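Long-range contacts in putative acetylornithine deacetylase (Sulfolobus tokodaii, PDB 3VPB), which probably joins the amino group of glutamate to the gamma-carboxyl group of the C-terminal glutamate of the carrier protein LysW, using ATP, in arginine biosynthesis: residues R59-S64 / D79-C84; S92-E97 / V223-I228; V234-L239 / N249-V254. All coordinates share one frame; numbering follows the deposited sequence. Where two conformers were deposited one is given.

Interaction 1: R59-S64 / D79-C84; sequences RALYSS and DVINVC
Ile-81 lays CG2 on the backbone of Leu-61 and CD1 on O of Ala-60 and CB of Ser-64, joining two nearly antiparallel helices of the LysX pre-ATP-grasp domain, a Rossmann-like unit built around a parallel sheet. With CG2 anti to the backbone N and CG1 anti to the carbonyl carbon (chi1 -67°), the two branches reach different residues of helix 57-69. CG2 lies 3.8 Å from CA of Leu-61, and CD1 runs on to 3.5 Å from O of Ala-60. That carbonyl is already engaged within its helix, accepting from N of Ser-64, so the methyl lies against a satisfied oxygen. CB of Ser-64 also touches CD1, at 3.8 Å, while CB of Ala-60 is more distant from it at 4.3 Å. Beside the isoleucine, Leu-61 and Asn-82 cross obliquely, and no hydrogen bond spans the helices. Their axes pass 9.1 Å apart at 159°, an approach consistent with the small side chains of Ala-60 and Ser-64.

Behind the contact, Ile-52 of strand 49-52 packs on Ala-60, Ser-64 and Ile-81. Leu-89 of the second subunit lies against both Leu-61 and Asn-82, while Arg-59, on another side of its helix, forms salt bridges to Asp-8 and to Glu-48 of LysW. Where the leucine meets the amide, CD2 of Leu-61 touches OD1 of Asn-82 at 3.5 Å.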
loop_
_atom_site.group_PDB
_atom_site.type_symbol
_atom_site.label_atom_id
_atom_site.label_comp_id
_atom_site.label_asym_id
_atom_site.label_seq_id
_atom_site.Cartn_x
_atom_site.Cartn_y
_atom_site.Cartn_z
ATOM N N ARG B 59 -9.527 -10.736 10.311
ATOM C CA ARG B 59 -9.709 -11.037 11.747
ATOM C C ARG B 59 -10.805 -12.066 11.980
ATOM O O ARG B 59 -10.641 -12.959 12.808
ATOM C CB ARG B 59 -10.010 -9.783 12.570
ATOM C CG ARG B 59 -8.833 -8.834 12.681
ATOM C CD ARG B 59 -8.992 -7.916 13.872
ATOM N NE ARG B 59 -7.871 -6.986 13.937
ATOM C CZ ARG B 59 -7.995 -5.669 13.814
ATOM N NH1 ARG B 59 -6.917 -4.910 13.893
ATOM N NH2 ARG B 59 -9.205 -5.106 13.660
ATOM N N ALA B 60 -11.910 -11.971 11.231
ATOM C CA ALA B 60 -12.964 -12.965 11.323
ATOM C C ALA B 60 -12.452 -14.341 10.892
ATOM O O ALA B 60 -12.708 -15.354 11.568
ATOM C CB ALA B 60 -14.198 -12.538 10.460
ATOM N N LEU B 61 -11.766 -14.381 9.752
ATOM C CA LEU B 61 -11.219 -15.627 9.217
ATOM C C LEU B 61 -10.253 -16.286 10.190
ATOM O O LEU B 61 -10.375 -17.476 10.505
ATOM C CB LEU B 61 -10.526 -15.377 7.871
ATOM C CG LEU B 61 -9.912 -16.587 7.189
ATOM C CD1 LEU B 61 -10.983 -17.707 6.866
ATOM C CD2 LEU B 61 -9.181 -16.173 5.941
ATOM N N TYR B 62 -9.330 -15.503 10.719
ATOM C CA TYR B 62 -8.262 -16.077 11.526
ATOM C C TYR B 62 -8.705 -16.401 12.945
ATOM O O TYR B 62 -8.264 -17.430 13.485
ATOM C CB TYR B 62 -7.010 -15.182 11.527
ATOM C CG TYR B 62 -6.382 -15.036 10.160
ATOM C CD1 TYR B 62 -5.851 -13.820 9.740
ATOM C CD2 TYR B 62 -6.353 -16.099 9.262
ATOM C CE1 TYR B 62 -5.292 -13.710 8.466
ATOM C CE2 TYR B 62 -5.788 -15.994 8.003
ATOM C CZ TYR B 62 -5.258 -14.773 7.616
ATOM O OH TYR B 62 -4.694 -14.644 6.371
ATOM N N SER B 63 -9.565 -15.574 13.555
ATOM C CA SER B 63 -10.054 -15.898 14.900
ATOM C C SER B 63 -10.853 -17.195 14.833
ATOM O O SER B 63 -10.728 -18.038 15.720
ATOM C CB SER B 63 -10.899 -14.769 15.504
ATOM O OG SER B 63 -12.004 -14.414 14.678
ATOM N N SER B 64 -11.660 -17.350 13.774
ATOM C CA SER B 64 -12.478 -18.560 13.587
ATOM C C SER B 64 -11.576 -19.800 13.446
ATOM O O SER B 64 -11.834 -20.846 14.033
ATOM C CB SER B 64 -13.391 -18.398 12.366
ATOM O OG SER B 64 -14.316 -19.464 12.237
ATOM N N ASP B 79 -14.215 -21.922 6.929
ATOM C CA ASP B 79 -14.382 -22.348 5.545
ATOM C C ASP B 79 -15.471 -21.493 4.881
ATOM O O ASP B 79 -15.309 -21.077 3.738
ATOM C CB ASP B 79 -14.667 -23.859 5.461
ATOM C CG ASP B 79 -13.405 -24.726 5.679
ATOM O OD1 ASP B 79 -13.535 -25.895 6.136
ATOM O OD2 ASP B 79 -12.274 -24.253 5.417
ATOM N N VAL B 80 -16.520 -21.169 5.631
ATOM C CA VAL B 80 -17.608 -20.317 5.151
ATOM C C VAL B 80 -17.098 -18.867 4.996
ATOM O O VAL B 80 -17.351 -18.203 3.984
ATOM C CB VAL B 80 -18.798 -20.373 6.111
ATOM C CG1 VAL B 80 -19.826 -19.306 5.768
ATOM C CG2 VAL B 80 -19.443 -21.793 6.063
ATOM N N ILE B 81 -16.366 -18.392 5.990
ATOM C CA ILE B 81 -15.794 -17.026 5.928
ATOM C C ILE B 81 -14.906 -16.855 4.671
ATOM O O ILE B 81 -15.033 -15.877 3.927
ATOM C CB ILE B 81 -15.065 -16.638 7.240
ATOM C CG1 ILE B 81 -16.079 -16.506 8.384
ATOM C CG2 ILE B 81 -14.349 -15.290 7.054
ATOM C CD1 ILE B 81 -15.481 -16.608 9.814
ATOM N N ASN B 82 -14.037 -17.825 4.418
ATOM C CA ASN B 82 -13.121 -17.796 3.270
ATOM C C ASN B 82 -13.898 -17.679 1.947
ATOM O O ASN B 82 -13.599 -16.825 1.091
ATOM C CB ASN B 82 -12.270 -19.072 3.290
ATOM C CG ASN B 82 -10.752 -18.813 3.161
ATOM O OD1 ASN B 82 -10.285 -17.684 2.981
ATOM N ND2 ASN B 82 -9.982 -19.881 3.251
ATOM N N VAL B 83 -14.937 -18.498 1.820
ATOM C CA VAL B 83 -15.698 -18.562 0.589
ATOM C C VAL B 83 -16.648 -17.360 0.426
ATOM O O VAL B 83 -16.658 -16.748 -0.625
ATOM C CB VAL B 83 -16.400 -19.944 0.443
ATOM C CG1 VAL B 83 -17.333 -19.943 -0.761
ATOM C CG2 VAL B 83 -15.333 -21.016 0.257
ATOM N N CYS B 84 -17.397 -16.997 1.469
ATOM C CA CYS B 84 -18.364 -15.889 1.354
ATOM C C CYS B 84 -17.656 -14.557 1.301
ATOM O O CYS B 84 -18.152 -13.614 0.699
ATOM C CB CYS B 84 -19.309 -15.863 2.540
ATOM S SG CYS B 84 -20.429 -17.183 2.550
#

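Interaction 2: S92-E97 / V223-I228; sequences SKLYRE and VKAVSI
Ala-225 and Ile-228, one helical turn apart, receive Leu-94, Lys-93 and Glu-97 in a largely apolar contact between two helices of the ATP-grasp domain. The axes pass 9.9 Å apart at 123°, and no direct hydrogen bond crosses between them. From the N-terminal end of segment 223-228, Lys-224 comes first. Its NZ stays 5.3 Å from OE2 of Glu-97, a separation at which the opposite charges could attract only loosely. A water lies between them, but its bond to the carboxylate is weak and its distance to the amine is unusually short, so the bridge is doubtful in detail.

Ala-225 is the point of closest backbone approach, its CA facing that of Leu-94. Its CB meets CD2 of Leu-94 at 4.0 Å, and that CD2 also touches O of Ala-225. Val-226 turns away toward the sheet, and Ser-227 folds its OG back to O of Val-223 within its own helix, at 2.9 Å.

Ile-228 meets Lys-93, Leu-94 and Glu-97 in turn. CG2, anti to the backbone N (chi1 -74° for CG1), rests 3.8 Å from CB of Lys-93, whose amine end leads off. CD1, on the other branch, lies 3.5 Å from CB of Glu-97 and 4.2 Å from CD2 of Leu-94. The side chains of Glu-97 and Ile-228 run antiparallel alongside each other, CG of Glu-97 lying 3.8 Å from CG1 of Ile-228. Glu-97 is the first residue to leave helical geometry, so the isoleucine packs against the closing turn of its partner helix.

Ile-99, in the loop after helix 87-96, adjoins Ile-228, Leu-94 continues onto Val-248 and Leu-251 of strand 245-252, Val-226 reaches strand 233-241, and the second subunit flanks helix 87-96.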
loop_
_atom_site.group_PDB
_atom_site.type_symbol
_atom_site.label_atom_id
_atom_site.label_comp_id
_atom_site.label_asym_id
_atom_site.label_seq_id
_atom_site.Cartn_x
_atom_site.Cartn_y
_atom_site.Cartn_z
ATOM N N SER B 92 -17.838 -19.129 -8.010
ATOM C CA SER B 92 -17.459 -20.488 -8.450
ATOM C C SER B 92 -18.427 -21.583 -7.964
ATOM O O SER B 92 -18.907 -22.410 -8.778
ATOM C CB SER B 92 -16.027 -20.851 -8.006
ATOM O OG SER B 92 -15.612 -22.054 -8.626
ATOM N N LYS B 93 -18.694 -21.597 -6.657
ATOM C CA LYS B 93 -19.559 -22.611 -6.028
ATOM C C LYS B 93 -20.987 -22.460 -6.546
ATOM O O LYS B 93 -21.631 -23.446 -6.923
ATOM C CB LYS B 93 -19.563 -22.492 -4.506
ATOM C CG LYS B 93 -18.295 -22.949 -3.791
ATOM C CD LYS B 93 -17.892 -24.382 -4.126
ATOM C CE LYS B 93 -16.656 -24.827 -3.308
ATOM N NZ LYS B 93 -15.385 -24.209 -3.784
ATOM N N LEU B 94 -21.474 -21.219 -6.588
ATOM C CA LEU B 94 -22.855 -20.974 -7.034
ATOM C C LEU B 94 -23.046 -21.377 -8.503
ATOM O O LEU B 94 -23.996 -22.094 -8.852
ATOM C CB LEU B 94 -23.230 -19.494 -6.827
ATOM C CG LEU B 94 -23.286 -19.020 -5.370
ATOM C CD1 LEU B 94 -23.628 -17.532 -5.300
ATOM C CD2 LEU B 94 -24.249 -19.837 -4.532
ATOM N N TYR B 95 -22.121 -20.935 -9.347
ATOM C CA TYR B 95 -22.215 -21.192 -10.775
ATOM C C TYR B 95 -22.242 -22.677 -11.044
ATOM O O TYR B 95 -23.051 -23.147 -11.833
ATOM C CB TYR B 95 -21.086 -20.522 -11.578
ATOM C CG TYR B 95 -21.260 -20.719 -13.069
ATOM C CD1 TYR B 95 -22.099 -19.887 -13.810
ATOM C CD2 TYR B 95 -20.610 -21.772 -13.732
ATOM C CE1 TYR B 95 -22.274 -20.091 -15.189
ATOM C CE2 TYR B 95 -20.793 -21.992 -15.092
ATOM C CZ TYR B 95 -21.620 -21.152 -15.807
ATOM O OH TYR B 95 -21.779 -21.378 -17.149
ATOM N N ARG B 96 -21.325 -23.395 -10.409
ATOM C CA ARG B 96 -21.200 -24.828 -10.572
ATOM C C ARG B 96 -22.488 -25.588 -10.281
ATOM O O ARG B 96 -22.757 -26.620 -10.904
ATOM C CB ARG B 96 -20.114 -25.322 -9.631
ATOM C CG ARG B 96 -18.891 -25.723 -10.346
ATOM C CD ARG B 96 -19.044 -27.156 -10.782
ATOM N NE ARG B 96 -19.198 -28.015 -9.614
ATOM C CZ ARG B 96 -19.697 -29.248 -9.648
ATOM N NH1 ARG B 96 -20.103 -29.786 -10.798
ATOM N NH2 ARG B 96 -19.796 -29.936 -8.522
ATOM N N GLU B 97 -23.269 -25.085 -9.331
ATOM C CA GLU B 97 -24.495 -25.762 -8.897
ATOM C C GLU B 97 -25.762 -25.197 -9.550
ATOM O O GLU B 97 -26.873 -25.557 -9.162
ATOM C CB GLU B 97 -24.638 -25.678 -7.389
ATOM C CG GLU B 97 -23.391 -26.011 -6.599
ATOM C CD GLU B 97 -23.199 -27.492 -6.375
ATOM O OE1 GLU B 97 -22.830 -28.202 -7.336
ATOM O OE2 GLU B 97 -23.390 -27.941 -5.224
ATOM N N VAL B 223 -32.454 -20.072 -0.301
ATOM C CA VAL B 223 -32.182 -21.298 0.439
ATOM C C VAL B 223 -31.138 -22.165 -0.272
ATOM O O VAL B 223 -30.216 -22.675 0.362
ATOM C CB VAL B 223 -33.479 -22.070 0.820
ATOM C CG1 VAL B 223 -33.147 -23.437 1.426
ATOM C CG2 VAL B 223 -34.295 -21.235 1.841
ATOM N N LYS B 224 -31.276 -22.317 -1.584
ATOM C CA LYS B 224 -30.329 -23.112 -2.350
ATOM C C LYS B 224 -28.908 -22.512 -2.269
ATOM O O LYS B 224 -27.924 -23.231 -2.033
ATOM C CB LYS B 224 -30.800 -23.242 -3.791
ATOM C CG LYS B 224 -29.871 -24.063 -4.697
ATOM C CD LYS B 224 -29.890 -25.529 -4.318
ATOM C CE LYS B 224 -28.627 -26.263 -4.789
ATOM N NZ LYS B 224 -28.518 -27.610 -4.116
ATOM N N ALA B 225 -28.818 -21.194 -2.425
ATOM C CA ALA B 225 -27.522 -20.483 -2.389
ATOM C C ALA B 225 -26.780 -20.686 -1.060
ATOM O O ALA B 225 -25.589 -21.051 -1.020
ATOM C CB ALA B 225 -27.739 -18.999 -2.681
ATOM N N VAL B 226 -27.509 -20.496 0.032
ATOM C CA VAL B 226 -26.965 -20.711 1.375
ATOM C C VAL B 226 -26.583 -22.166 1.657
ATOM O O VAL B 226 -25.628 -22.426 2.404
ATOM C CB VAL B 226 -27.946 -20.212 2.451
ATOM C CG1 VAL B 226 -27.357 -20.415 3.828
ATOM C CG2 VAL B 226 -28.253 -18.730 2.224
ATOM N N SER B 227 -27.347 -23.106 1.108
ATOM C CA SER B 227 -27.052 -24.512 1.304
ATOM C C SER B 227 -25.795 -24.908 0.558
ATOM O O SER B 227 -25.046 -25.762 1.027
ATOM C CB SER B 227 -28.219 -25.380 0.854
ATOM O OG SER B 227 -29.358 -25.125 1.656
ATOM N N ILE B 228 -25.565 -24.299 -0.602
ATOM C CA ILE B 228 -24.351 -24.578 -1.370
ATOM C C ILE B 228 -23.102 -24.175 -0.578
ATOM O O ILE B 228 -22.108 -24.903 -0.560
ATOM C CB ILE B 228 -24.386 -23.872 -2.751
ATOM C CG1 ILE B 228 -25.362 -24.604 -3.676
ATOM C CG2 ILE B 228 -22.999 -23.844 -3.416
ATOM C CD1 ILE B 228 -25.861 -23.703 -4.804
HETATM O O HOH W 1 -26.533 -28.531 -5.357
#

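Interaction 3: V234-L239 / N249-V254; sequences VSIDIL and NELNDV. With MG (magnesium ion), chain N; ZN (zinc ion), chain O; ADP (adenosine-5'-diphosphate), chain L.
The side chains of Asp-237 and Glu-250 run alongside each other, their carboxylate planes turned 87° apart. CG of Glu-250 sits directly over one face of the Asp-237 carboxylate, 3.5 Å from its CG. At the oxygen edge of Glu-250, a zinc ion is gripped by both oxygens, OE1 at 2.1 Å and OE2 at 2.4 Å. OE1 also binds the magnesium ion, as does OD2 of Asp-237; the shared metal brings these two oxygens within 3.0 Å. On the amide of Asn-249, CD1 of Leu-239 covers one face, 3.7 Å from CG, and also touches the adenine. The alpha-phosphate oxygen O1A of ADP lies to the other side of that amide, weakly bonded by ND2, while OD1 accepts from Lys-127.

This is the metal-bearing beta hairpin of the ATP-grasp fold. Its antiparallel strands pair Ser-235 with Asn-252 and Asp-237 with Glu-250, where N of Asp-237 donates almost straight (176°) to O of Glu-250. Asn-249 and Glu-250 both face Asp-237 in a classic beta bulge, their N-H groups converging on its carbonyl, the second bond weak. Arg-178 and Arg-192 engage OD1 and OD2 of Asp-237, respectively, and would offset the clustered negative charge.

Asn-252 contributes OD1 to the zinc site, at 2.4 Å, in the place assigned to a second magnesium. Its ND2 donates to OG of Ser-235 at 3.2 Å, and that hydroxyl also bonds Glu-56 of LysW. On the face bearing Ile-236 and Leu-251, their CG1 and CD2 atoms, respectively, pack 3.9 Å apart, facing Val-226 of helix 216-229.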
loop_
_atom_site.group_PDB
_atom_site.type_symbol
_atom_site.label_atom_id
_atom_site.label_comp_id
_atom_site.label_asym_id
_atom_site.label_seq_id
_atom_site.Cartn_x
_atom_site.Cartn_y
_atom_site.Cartn_z
ATOM N N VAL B 234 -25.830 -15.970 7.641
ATOM C CA VAL B 234 -25.253 -15.223 6.514
ATOM C C VAL B 234 -26.275 -14.299 5.872
ATOM O O VAL B 234 -27.497 -14.523 5.980
ATOM C CB VAL B 234 -24.675 -16.155 5.412
ATOM C CG1 VAL B 234 -23.417 -16.931 5.899
ATOM C CG2 VAL B 234 -25.758 -17.107 4.896
ATOM N N SER B 235 -25.784 -13.263 5.201
ATOM C CA SER B 235 -26.672 -12.462 4.372
ATOM C C SER B 235 -26.436 -12.775 2.902
ATOM O O SER B 235 -25.390 -13.333 2.505
ATOM C CB SER B 235 -26.522 -10.955 4.665
ATOM O OG SER B 235 -25.236 -10.519 4.306
ATOM N N ILE B 236 -27.446 -12.455 2.095
ATOM C CA ILE B 236 -27.401 -12.715 0.671
ATOM C C ILE B 236 -27.906 -11.461 -0.037
ATOM O O ILE B 236 -28.922 -10.859 0.383
ATOM C CB ILE B 236 -28.316 -13.900 0.264
ATOM C CG1 ILE B 236 -28.143 -15.117 1.184
ATOM C CG2 ILE B 236 -28.024 -14.337 -1.181
ATOM C CD1 ILE B 236 -28.922 -15.083 2.563
ATOM N N ASP B 237 -27.182 -11.067 -1.090
ATOM C CA ASP B 237 -27.567 -9.950 -1.935
ATOM C C ASP B 237 -28.110 -10.526 -3.239
ATOM O O ASP B 237 -27.455 -11.355 -3.897
ATOM C CB ASP B 237 -26.365 -9.044 -2.300
ATOM C CG ASP B 237 -25.772 -8.280 -1.123
ATOM O OD1 ASP B 237 -25.949 -8.658 0.046
ATOM O OD2 ASP B 237 -25.084 -7.246 -1.386
ATOM N N ILE B 238 -29.299 -10.063 -3.627
ATOM C CA ILE B 238 -29.904 -10.487 -4.893
ATOM C C ILE B 238 -30.275 -9.291 -5.785
ATOM O O ILE B 238 -30.728 -8.253 -5.304
ATOM C CB ILE B 238 -31.128 -11.402 -4.618
ATOM C CG1 ILE B 238 -30.615 -12.767 -4.149
ATOM C CG2 ILE B 238 -32.036 -11.534 -5.876
ATOM C CD1 ILE B 238 -31.667 -13.636 -3.492
ATOM N N LEU B 239 -29.999 -9.439 -7.085
ATOM C CA LEU B 239 -30.339 -8.451 -8.093
ATOM C C LEU B 239 -31.480 -8.985 -8.941
ATOM O O LEU B 239 -31.652 -10.211 -9.088
ATOM C CB LEU B 239 -29.142 -8.150 -9.002
ATOM C CG LEU B 239 -27.929 -7.543 -8.290
ATOM C CD1 LEU B 239 -26.678 -7.712 -9.150
ATOM C CD2 LEU B 239 -28.245 -6.088 -7.974
ATOM N N ASN B 249 -25.972 -12.058 -6.281
ATOM C CA ASN B 249 -24.808 -11.220 -6.439
ATOM C C ASN B 249 -23.682 -11.531 -5.450
ATOM O O ASN B 249 -22.506 -11.498 -5.819
ATOM C CB ASN B 249 -25.247 -9.768 -6.307
ATOM C CG ASN B 249 -24.161 -8.789 -6.659
ATOM O OD1 ASN B 249 -23.326 -9.042 -7.524
ATOM N ND2 ASN B 249 -24.182 -7.642 -5.993
ATOM N N GLU B 250 -24.016 -11.762 -4.184
ATOM C CA GLU B 250 -22.988 -12.144 -3.201
ATOM C C GLU B 250 -23.620 -12.699 -1.942
ATOM O O GLU B 250 -24.830 -12.601 -1.756
ATOM C CB GLU B 250 -22.081 -10.977 -2.832
ATOM C CG GLU B 250 -22.792 -9.851 -2.078
ATOM C CD GLU B 250 -21.835 -9.049 -1.218
ATOM O OE1 GLU B 250 -22.242 -7.959 -0.727
ATOM O OE2 GLU B 250 -20.690 -9.535 -1.001
ATOM N N LEU B 251 -22.781 -13.269 -1.087
ATOM C CA LEU B 251 -23.171 -13.636 0.267
ATOM C C LEU B 251 -22.205 -13.000 1.224
ATOM O O LEU B 251 -21.093 -12.683 0.833
ATOM C CB LEU B 251 -23.166 -15.164 0.454
ATOM C CG LEU B 251 -24.369 -15.886 -0.178
ATOM C CD1 LEU B 251 -24.070 -16.291 -1.616
ATOM C CD2 LEU B 251 -24.803 -17.079 0.638
ATOM N N ASN B 252 -22.612 -12.779 2.466
ATOM C CA ASN B 252 -21.717 -12.150 3.431
ATOM C C ASN B 252 -21.663 -12.937 4.721
ATOM O O ASN B 252 -22.706 -13.362 5.234
ATOM C CB ASN B 252 -22.149 -10.710 3.696
ATOM C CG ASN B 252 -22.201 -9.862 2.407
ATOM O OD1 ASN B 252 -21.185 -9.332 1.966
ATOM N ND2 ASN B 252 -23.392 -9.735 1.819
ATOM N N ASP B 253 -20.452 -13.077 5.265
ATOM C CA ASP B 253 -20.205 -13.961 6.405
ATOM C C ASP B 253 -20.276 -13.337 7.801
ATOM O O ASP B 253 -20.367 -14.071 8.793
ATOM C CB ASP B 253 -18.887 -14.720 6.219
ATOM C CG ASP B 253 -17.706 -13.797 5.966
ATOM O OD1 ASP B 253 -17.370 -13.008 6.871
ATOM O OD2 ASP B 253 -17.087 -13.888 4.872
ATOM N N VAL B 254 -20.225 -12.010 7.890
ATOM C CA VAL B 254 -20.428 -11.294 9.163
ATOM C C VAL B 254 -21.522 -10.253 8.950
ATOM O O VAL B 254 -21.254 -9.040 8.825
ATOM C CB VAL B 254 -19.141 -10.632 9.722
ATOM C CG1 VAL B 254 -19.405 -10.054 11.136
ATOM C CG2 VAL B 254 -17.972 -11.647 9.823
HETATM MG MG MG N . -23.300 -6.217 -1.171
HETATM ZN ZN ZN O . -20.506 -7.649 0.469
HETATM P PB ADP L . -20.305 -5.306 -1.588
HETATM O O1B ADP L . -19.781 -6.553 -0.981
HETATM O O2B ADP L . -21.674 -4.854 -1.106
HETATM O O3B ADP L . -19.336 -4.160 -1.660
HETATM P PA ADP L . -21.795 -5.897 -4.012
HETATM O O1A ADP L . -21.346 -6.790 -5.165
HETATM O O2A ADP L . -22.959 -6.243 -3.112
HETATM O O3A ADP L . -20.456 -5.661 -3.154
HETATM O "O5'" ADP L . -22.065 -4.456 -4.670
HETATM C "C5'" ADP L . -22.542 -3.327 -3.938
HETATM C "C4'" ADP L . -23.701 -2.688 -4.679
HETATM O "O4'" ADP L . -23.292 -2.408 -6.022
HETATM C "C3'" ADP L . -24.874 -3.664 -4.801
HETATM O "O3'" ADP L . -25.769 -3.533 -3.689
HETATM C "C2'" ADP L . -25.533 -3.232 -6.089
HETATM O "O2'" ADP L . -26.383 -2.099 -5.860
HETATM C "C1'" ADP L . -24.360 -2.761 -6.908
HETATM N N9 ADP L . -23.885 -3.835 -7.801
HETATM C C8 ADP L . -22.831 -4.670 -7.610
HETATM N N7 ADP L . -22.704 -5.464 -8.684
HETATM C C5 ADP L . -23.671 -5.132 -9.562
HETATM C C6 ADP L . -24.116 -5.600 -10.881
HETATM N N6 ADP L . -23.444 -6.586 -11.503
HETATM N N1 ADP L . -25.158 -4.951 -11.482
HETATM C C2 ADP L . -25.822 -3.953 -10.889
HETATM N N3 ADP L . -25.477 -3.505 -9.654
HETATM C C4 ADP L . -24.438 -4.065 -8.977
HETATM O O HOH W 2 -25.956 -6.631 -4.303
HETATM O O HOH W 3 -24.633 -4.568 -1.377
HETATM O O HOH W 4 -18.635 -8.133 1.291
#

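From the N terminus, interaction 1 closes first, bringing helix 78-84 back against helix 57-69 across a short excursion through strand 73-75. The chain runs directly on into helix 87-96, whose end meets helix 216-229 in interaction 2, closing a long loop of 125 residues. Helix 216-229 then leads into strand 233-241, and interaction 3 closes the tight hairpin with strand 245-252. The three are in series, none nested or crossed. Interaction 3 touches both others: Asp-253 and Val-254 meet the pre-ATP-grasp helices, while Leu-94 and Val-226 lie against the face of the hairpin with Ile-236 and Leu-251. Interactions 1 and 2 also both border the second subunit.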